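Local coordinates for protein pectinesterase 1 (Solanum lycopersicum, PDB 1XG2) that hydrolyses the methyl esters of pectin, releasing methanol and leaving de-esterified polygalacturonate, and may prepare fruit cell walls for softening during ripening, at residues A3-A8 / Y33-K38; L55-D60 / Q90-Q95. All blocks are in the same frame, centred on the assembly; numbering follows the deposited sequence.

Contact 1. Residues A3-A8 / Y33-K38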
ATOM      1  N   ALA A   3      22.389 -17.842   5.226  1.00 28.50           N
ATOM      2  CA  ALA A   3      21.056 -17.746   5.837  1.00 27.16           C
ATOM      3  C   ALA A   3      21.063 -18.141   7.309  1.00 25.77           C
ATOM      4  O   ALA A   3      21.831 -19.014   7.716  1.00 25.25           O
ATOM      5  CB  ALA A   3      20.057 -18.617   5.078  1.00 27.25           C
ATOM      6  N   ASN A   4      20.201 -17.490   8.095  1.00 23.96           N
ATOM      7  CA  ASN A   4      19.999 -17.813   9.507  1.00 23.11           C
ATOM      8  C   ASN A   4      18.998 -18.952   9.740  1.00 22.78           C
ATOM      9  O   ASN A   4      19.027 -19.605  10.782  1.00 22.56           O
ATOM     10  CB  ASN A   4      19.533 -16.577  10.286  1.00 22.79           C
ATOM     11  CG  ASN A   4      20.536 -15.434  10.221  1.00 22.80           C
ATOM     12  OD1 ASN A   4      21.514 -15.396  10.980  1.00 23.44           O
ATOM     13  ND2 ASN A   4      20.307 -14.509   9.313  1.00 17.14           N
ATOM     14  N   ALA A   5      18.099 -19.174   8.791  1.00 22.06           N
ATOM     15  CA  ALA A   5      17.142 -20.271   8.880  1.00 21.93           C
ATOM     16  C   ALA A   5      16.795 -20.732   7.490  1.00 21.73           C
ATOM     17  O   ALA A   5      16.604 -19.905   6.604  1.00 21.74           O
ATOM     18  CB  ALA A   5      15.883 -19.828   9.599  1.00 22.15           C
ATOM     19  N   VAL A   6      16.688 -22.044   7.299  1.00 21.10           N
ATOM     20  CA  VAL A   6      16.429 -22.610   5.984  1.00 21.24           C
ATOM     21  C   VAL A   6      15.095 -23.346   6.010  1.00 21.10           C
ATOM     22  O   VAL A   6      14.814 -24.098   6.939  1.00 20.53           O
ATOM     23  CB  VAL A   6      17.567 -23.561   5.543  1.00 21.24           C
ATOM     24  CG1 VAL A   6      17.224 -24.261   4.220  1.00 20.98           C
ATOM     25  CG2 VAL A   6      18.888 -22.779   5.420  1.00 21.17           C
ATOM     26  N   VAL A   7      14.281 -23.103   4.990  1.00 21.04           N
ATOM     27  CA  VAL A   7      13.024 -23.804   4.797  1.00 21.23           C
ATOM     28  C   VAL A   7      13.173 -24.722   3.595  1.00 21.66           C
ATOM     29  O   VAL A   7      13.631 -24.301   2.538  1.00 21.80           O
ATOM     30  CB  VAL A   7      11.879 -22.825   4.553  1.00 20.87           C
ATOM     31  CG1 VAL A   7      10.591 -23.568   4.249  1.00 20.37           C
ATOM     32  CG2 VAL A   7      11.716 -21.884   5.746  1.00 20.21           C
ATOM     33  N   ALA A   8      12.788 -25.979   3.759  1.00 23.06           N
ATOM     34  CA  ALA A   8      12.868 -26.969   2.688  1.00 24.14           C
ATOM     35  C   ALA A   8      11.869 -28.110   2.882  1.00 25.47           C
ATOM     36  O   ALA A   8      11.588 -28.520   4.009  1.00 24.75           O
ATOM     37  CB  ALA A   8      14.282 -27.529   2.593  1.00 24.36           C
ATOM     38  N   TYR A  33      17.812 -10.408   9.401  1.00 18.85           N
ATOM     39  CA  TYR A  33      17.729 -11.837   9.664  1.00 18.36           C
ATOM     40  C   TYR A  33      17.179 -12.508   8.403  1.00 17.44           C
ATOM     41  O   TYR A  33      16.155 -12.093   7.900  1.00 16.17           O
ATOM     42  CB  TYR A  33      16.777 -12.079  10.830  1.00 18.70           C
ATOM     43  CG  TYR A  33      16.658 -13.530  11.254  1.00 20.40           C
ATOM     44  CD1 TYR A  33      17.472 -14.061  12.257  1.00 22.71           C
ATOM     45  CD2 TYR A  33      15.704 -14.359  10.683  1.00 22.32           C
ATOM     46  CE1 TYR A  33      17.352 -15.392  12.651  1.00 22.16           C
ATOM     47  CE2 TYR A  33      15.575 -15.675  11.062  1.00 21.99           C
ATOM     48  CZ  TYR A  33      16.393 -16.192  12.054  1.00 24.14           C
ATOM     49  OH  TYR A  33      16.229 -17.517  12.427  1.00 23.59           O
ATOM     50  N   VAL A  34      17.852 -13.552   7.921  1.00 16.44           N
ATOM     51  CA  VAL A  34      17.570 -14.129   6.613  1.00 16.32           C
ATOM     52  C   VAL A  34      16.988 -15.536   6.707  1.00 16.14           C
ATOM     53  O   VAL A  34      17.613 -16.443   7.289  1.00 16.61           O
ATOM     54  CB  VAL A  34      18.843 -14.178   5.754  1.00 16.26           C
ATOM     55  CG1 VAL A  34      18.523 -14.697   4.331  1.00 16.63           C
ATOM     56  CG2 VAL A  34      19.497 -12.819   5.675  1.00 16.65           C
ATOM     57  N   ILE A  35      15.792 -15.711   6.143  1.00 16.07           N
ATOM     58  CA  ILE A  35      15.167 -17.026   5.935  1.00 15.93           C
ATOM     59  C   ILE A  35      15.298 -17.394   4.462  1.00 15.98           C
ATOM     60  O   ILE A  35      14.790 -16.676   3.612  1.00 15.91           O
ATOM     61  CB  ILE A  35      13.669 -16.973   6.319  1.00 15.87           C
ATOM     62  CG1 ILE A  35      13.500 -16.626   7.800  1.00 16.24           C
ATOM     63  CG2 ILE A  35      12.983 -18.304   6.016  1.00 16.13           C
ATOM     64  CD1 ILE A  35      12.065 -16.318   8.212  1.00 16.09           C
ATOM     65  N   TYR A  36      15.970 -18.507   4.164  1.00 16.34           N
ATOM     66  CA  TYR A  36      16.142 -19.011   2.803  1.00 16.44           C
ATOM     67  C   TYR A  36      15.142 -20.138   2.583  1.00 16.09           C
ATOM     68  O   TYR A  36      15.089 -21.064   3.366  1.00 17.03           O
ATOM     69  CB  TYR A  36      17.594 -19.487   2.587  1.00 17.04           C
ATOM     70  CG  TYR A  36      17.863 -20.298   1.321  1.00 19.36           C
ATOM     71  CD1 TYR A  36      17.369 -19.904   0.090  1.00 22.43           C
ATOM     72  CD2 TYR A  36      18.644 -21.458   1.365  1.00 23.68           C
ATOM     73  CE1 TYR A  36      17.632 -20.637  -1.072  1.00 23.59           C
ATOM     74  CE2 TYR A  36      18.912 -22.203   0.204  1.00 24.74           C
ATOM     75  CZ  TYR A  36      18.391 -21.785  -1.007  1.00 25.53           C
ATOM     76  OH  TYR A  36      18.640 -22.507  -2.164  1.00 29.57           O
ATOM     77  N   VAL A  37      14.346 -20.044   1.530  1.00 15.51           N
ATOM     78  CA  VAL A  37      13.341 -21.037   1.203  1.00 15.72           C
ATOM     79  C   VAL A  37      13.782 -21.768  -0.054  1.00 16.48           C
ATOM     80  O   VAL A  37      13.793 -21.194  -1.150  1.00 16.79           O
ATOM     81  CB  VAL A  37      11.958 -20.380   0.956  1.00 15.48           C
ATOM     82  CG1 VAL A  37      10.893 -21.440   0.794  1.00 15.39           C
ATOM     83  CG2 VAL A  37      11.605 -19.412   2.081  1.00 15.49           C
ATOM     84  N   LYS A  38      14.163 -23.033   0.102  1.00 17.49           N
ATOM     85  CA  LYS A  38      14.598 -23.858  -1.024  1.00 18.42           C
ATOM     86  C   LYS A  38      13.480 -24.103  -2.021  1.00 18.54           C
ATOM     87  O   LYS A  38      12.302 -23.915  -1.703  1.00 19.12           O
ATOM     88  CB  LYS A  38      15.133 -25.197  -0.530  1.00 19.37           C
ATOM     89  CG  LYS A  38      16.427 -25.115   0.253  1.00 20.98           C
ATOM     90  CD  LYS A  38      17.213 -26.427   0.071  1.00 23.81           C
ATOM     91  CE  LYS A  38      18.352 -26.575   1.066  1.00 25.50           C
ATOM     92  NZ  LYS A  38      19.090 -27.876   0.887  1.00 24.75           N
TER

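Contact 2. Residues L55-D60 / Q90-Q95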
ATOM      1  N   LEU A  55      13.312  -8.645   8.548  1.00 16.57           N
ATOM      2  CA  LEU A  55      13.287 -10.019   8.081  1.00 16.86           C
ATOM      3  C   LEU A  55      13.470 -10.025   6.574  1.00 15.86           C
ATOM      4  O   LEU A  55      12.770  -9.298   5.875  1.00 14.99           O
ATOM      5  CB  LEU A  55      11.938 -10.670   8.398  1.00 16.94           C
ATOM      6  CG  LEU A  55      11.888 -11.926   9.257  1.00 21.81           C
ATOM      7  CD1 LEU A  55      10.504 -12.566   9.147  1.00 22.92           C
ATOM      8  CD2 LEU A  55      12.968 -12.933   8.873  1.00 23.05           C
ATOM      9  N   MET A  56      14.382 -10.864   6.092  1.00 15.02           N
ATOM     10  CA  MET A  56      14.554 -11.122   4.673  1.00 14.90           C
ATOM     11  C   MET A  56      14.093 -12.549   4.371  1.00 14.93           C
ATOM     12  O   MET A  56      14.568 -13.504   4.983  1.00 15.65           O
ATOM     13  CB  MET A  56      16.015 -10.959   4.276  1.00 14.82           C
ATOM     14  CG  MET A  56      16.305 -11.265   2.806  1.00 15.33           C
ATOM     15  SD  MET A  56      17.972 -10.782   2.386  1.00 19.70           S
ATOM     16  CE  MET A  56      17.957 -10.921   0.643  1.00 18.20           C
ATOM     17  N   ILE A  57      13.133 -12.685   3.463  1.00 14.89           N
ATOM     18  CA  ILE A  57      12.687 -13.990   2.998  1.00 14.29           C
ATOM     19  C   ILE A  57      13.201 -14.104   1.578  1.00 13.85           C
ATOM     20  O   ILE A  57      12.848 -13.312   0.722  1.00 12.49           O
ATOM     21  CB  ILE A  57      11.159 -14.120   3.064  1.00 14.66           C
ATOM     22  CG1 ILE A  57      10.699 -14.069   4.526  1.00 14.81           C
ATOM     23  CG2 ILE A  57      10.690 -15.420   2.406  1.00 14.74           C
ATOM     24  CD1 ILE A  57       9.201 -14.207   4.733  1.00 15.16           C
ATOM     25  N   VAL A  58      14.066 -15.083   1.341  1.00 13.32           N
ATOM     26  CA  VAL A  58      14.699 -15.230   0.041  1.00 13.25           C
ATOM     27  C   VAL A  58      14.541 -16.668  -0.424  1.00 13.25           C
ATOM     28  O   VAL A  58      14.796 -17.589   0.341  1.00 13.10           O
ATOM     29  CB  VAL A  58      16.199 -14.777   0.089  1.00 13.20           C
ATOM     30  CG1 VAL A  58      16.997 -15.557   1.100  1.00 14.11           C
ATOM     31  CG2 VAL A  58      16.843 -14.854  -1.275  1.00 13.82           C
ATOM     32  N   GLY A  59      14.096 -16.849  -1.660  1.00 13.88           N
ATOM     33  CA  GLY A  59      13.962 -18.162  -2.253  1.00 14.82           C
ATOM     34  C   GLY A  59      15.125 -18.521  -3.163  1.00 15.75           C
ATOM     35  O   GLY A  59      16.163 -17.845  -3.188  1.00 16.18           O
ATOM     36  N   ASP A  60      14.919 -19.578  -3.938  1.00 16.78           N
ATOM     37  CA  ASP A  60      15.925 -20.143  -4.831  1.00 18.24           C
ATOM     38  C   ASP A  60      15.816 -19.546  -6.235  1.00 17.99           C
ATOM     39  O   ASP A  60      16.436 -20.043  -7.173  1.00 19.11           O
ATOM     40  CB  ASP A  60      15.706 -21.666  -4.912  1.00 19.01           C
ATOM     41  CG  ASP A  60      16.905 -22.472  -4.480  1.00 23.04           C
ATOM     42  OD1 ASP A  60      18.057 -22.040  -4.709  1.00 26.34           O
ATOM     43  OD2 ASP A  60      16.769 -23.580  -3.898  1.00 30.64           O
ATOM     44  N   GLN A  90       8.591  -3.782   9.818  1.00 14.17           N
ATOM     45  CA  GLN A  90       9.500  -2.769   9.292  1.00 15.09           C
ATOM     46  C   GLN A  90      10.785  -3.383   8.725  1.00 13.90           C
ATOM     47  O   GLN A  90      11.364  -4.251   9.352  1.00 13.10           O
ATOM     48  CB  GLN A  90       9.871  -1.781  10.413  1.00 16.08           C
ATOM     49  CG  GLN A  90      10.789  -0.646  10.016  1.00 20.65           C
ATOM     50  CD  GLN A  90      11.372   0.071  11.250  1.00 25.18           C
ATOM     51  OE1 GLN A  90      10.617   0.629  12.047  1.00 29.38           O
ATOM     52  NE2 GLN A  90      12.698   0.032  11.408  1.00 26.78           N
ATOM     53  N   GLY A  91      11.238  -2.882   7.576  1.00 13.30           N
ATOM     54  CA  GLY A  91      12.491  -3.321   6.963  1.00 12.95           C
ATOM     55  C   GLY A  91      12.427  -4.648   6.207  1.00 12.67           C
ATOM     56  O   GLY A  91      13.471  -5.163   5.806  1.00 13.55           O
ATOM     57  N   PHE A  92      11.221  -5.195   6.026  1.00 11.88           N
ATOM     58  CA  PHE A  92      10.987  -6.441   5.292  1.00 11.44           C
ATOM     59  C   PHE A  92      11.657  -6.435   3.909  1.00 11.43           C
ATOM     60  O   PHE A  92      11.595  -5.444   3.206  1.00 11.06           O
ATOM     61  CB  PHE A  92       9.476  -6.660   5.124  1.00 10.95           C
ATOM     62  CG  PHE A  92       9.114  -7.975   4.509  1.00 11.04           C
ATOM     63  CD1 PHE A  92       9.479  -9.159   5.118  1.00 12.73           C
ATOM     64  CD2 PHE A  92       8.404  -8.028   3.313  1.00 12.56           C
ATOM     65  CE1 PHE A  92       9.140 -10.392   4.544  1.00 13.06           C
ATOM     66  CE2 PHE A  92       8.049  -9.246   2.733  1.00 11.27           C
ATOM     67  CZ  PHE A  92       8.418 -10.423   3.341  1.00 12.19           C
ATOM     68  N   ILE A  93      12.316  -7.536   3.555  1.00 11.58           N
ATOM     69  CA  ILE A  93      12.886  -7.732   2.229  1.00 12.17           C
ATOM     70  C   ILE A  93      12.392  -9.074   1.727  1.00 12.09           C
ATOM     71  O   ILE A  93      12.479 -10.074   2.442  1.00 12.26           O
ATOM     72  CB  ILE A  93      14.418  -7.780   2.282  1.00 13.10           C
ATOM     73  CG1 ILE A  93      14.960  -6.468   2.833  1.00 15.20           C
ATOM     74  CG2 ILE A  93      15.003  -8.125   0.882  1.00 12.24           C
ATOM     75  CD1 ILE A  93      16.406  -6.524   3.131  1.00 18.57           C
ATOM     76  N   LEU A  94      11.862  -9.079   0.511  1.00 11.60           N
ATOM     77  CA  LEU A  94      11.412 -10.286  -0.153  1.00 10.97           C
ATOM     78  C   LEU A  94      12.202 -10.385  -1.453  1.00 11.26           C
ATOM     79  O   LEU A  94      12.326  -9.403  -2.209  1.00 10.67           O
ATOM     80  CB  LEU A  94       9.912 -10.198  -0.429  1.00 11.15           C
ATOM     81  CG  LEU A  94       9.245 -11.458  -0.981  1.00 10.95           C
ATOM     82  CD1 LEU A  94       9.193 -12.513   0.090  1.00 12.01           C
ATOM     83  CD2 LEU A  94       7.851 -11.145  -1.511  1.00 12.45           C
ATOM     84  N   GLN A  95      12.731 -11.570  -1.728  1.00 11.65           N
ATOM     85  CA  GLN A  95      13.656 -11.731  -2.846  1.00 11.38           C
ATOM     86  C   GLN A  95      13.678 -13.139  -3.417  1.00 11.64           C
ATOM     87  O   GLN A  95      13.537 -14.119  -2.681  1.00 11.47           O
ATOM     88  CB  GLN A  95      15.072 -11.334  -2.412  1.00 11.90           C
ATOM     89  CG  GLN A  95      16.096 -11.251  -3.542  1.00 11.85           C
ATOM     90  CD  GLN A  95      17.461 -10.911  -3.017  1.00 15.56           C
ATOM     91  OE1 GLN A  95      18.334 -11.793  -2.899  1.00 20.24           O
ATOM     92  NE2 GLN A  95      17.653  -9.649  -2.654  1.00 11.71           N
TER

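Contact 1. Residues A3-A8 / Y33-K38
The ring of Tyr-33 carries CB of Asn-4 over one face, set toward the rim and 3.4 Å from ring atom CE1, a CH-pi contact. CG of Tyr-33 stands anti to the backbone N (chi1 -177°), which swings the ring toward the start of the 3-8 segment. There its OH comes within 3.7 Å of CB of Ala-5. The ring of Tyr-36 meets less: CG1 of Val-6 comes to it obliquely, while the Tyr-36 CB sits 3.6 Å from CB of Ala-3. Its hydroxyl bonds to Asp-60, beyond the two strands.

The backbones form a parallel beta ladder, at the N-terminal edge of the long sheet in the pectinesterase beta-helix. It begins with a shared acceptor: Val-34 O takes N-H groups from both Asn-4 and Ala-5, each bent. From there the bonds straighten. Tyr-36 N gives to Ala-5 O, Val-7 N reaches Tyr-36 O at 2.7 Å with an N-H...O angle of 172°, and Lys-38 N closes on Val-7 O. Ala-5, Val-7, Ile-35 and Val-37 share one face of the sheet, where the side chains of Val-7 and Ile-35 cross obliquely, CG2 to CG2 3.8 Å, and helix 18-24 packs on both. Lys-38 runs extended past Ala-8 and Val-6, its NZ bonded to Thr-12.

An alanine in place of Tyr-33 removes the ring, and would probably leave the start of strand 5-7 less well held, without the contacts to CB of Asn-4 and Ala-5. Tyr-36, on the face it shares with Val-6, ends in a hydroxyl partnered beyond the strand pair, as is the amine of Lys-38. Backbone bonds set the register, and the aliphatic face holds the two strands of this beta-alpha-beta unit against its helix.

Contact 2. Residues L55-D60 / Q90-Q95
Met-56 lays its CG across Ile-93, 3.9 Å from CG2, and carries its methyl on to the amide of Gln-95. The two strands are neighbours in one sheet of a right-handed parallel beta-helix, contributed by successive coils, and they run almost exactly parallel, 5° apart. Because the Met-56 chain is extended throughout, CE ends 3.5 Å from NE2 of Gln-95, an apolar contact against a flat polar group. Gln-95 is itself extended through CG and lies side by side with Val-58, whose CG2 touches its OE1.

On the face of Ile-57 and Leu-94 hydrocarbon groups meet, with the Phe-92 ring reaching in alongside. CD1 of Ile-57 meets the Phe-92 ring at its edge, near the ring plane, 3.8 Å from CE1. Leu-94, with CG anti to the backbone N (chi1 -173°), brings CD1 up to CB of Ile-57. Val-48 of strand 46-48 touches Leu-55, Ile-57 and Phe-92, while Leu-18 and Val-22 of helix 18-24 also reach Ile-57, so this face belongs to the buried interior. Arg-32 packs on Met-56 and Ile-93 from the other side.

Four backbone bonds stitch the pair together, the donor alternating between strands: Ile-93 N to Leu-55 O, Ile-57 N to Ile-93 O, Gln-95 N to Ile-57 O and Gly-59 N to Gln-95 O. The third is the most bent, with 144° at the hydrogen. Leu-55 O, besides accepting from Ile-93 N, has CD1 of the Phe-92 ring 3.4 Å away.

From the N terminus, strand 5-7 leads through helix 18-24 into strand 33-37, and contact 1 closes that beta-alpha-beta loop. The chain then passes through strands 40-43 and 46-48 before strand 55-59, where contact 2 opens; it closes at 93-95 after a further excursion through strands 65-69 and 85-87. The two loops follow in series, neither nesting nor crossing. They are joined laterally, since strands 33-37 and 55-59 are neighbours in the same parallel sheet: Val-37 N lies 2.8 Å from Val-58 O, a probable hydrogen bond. With that link between 33-37 and 55-59, the two pairs become the first four strands of the sheet.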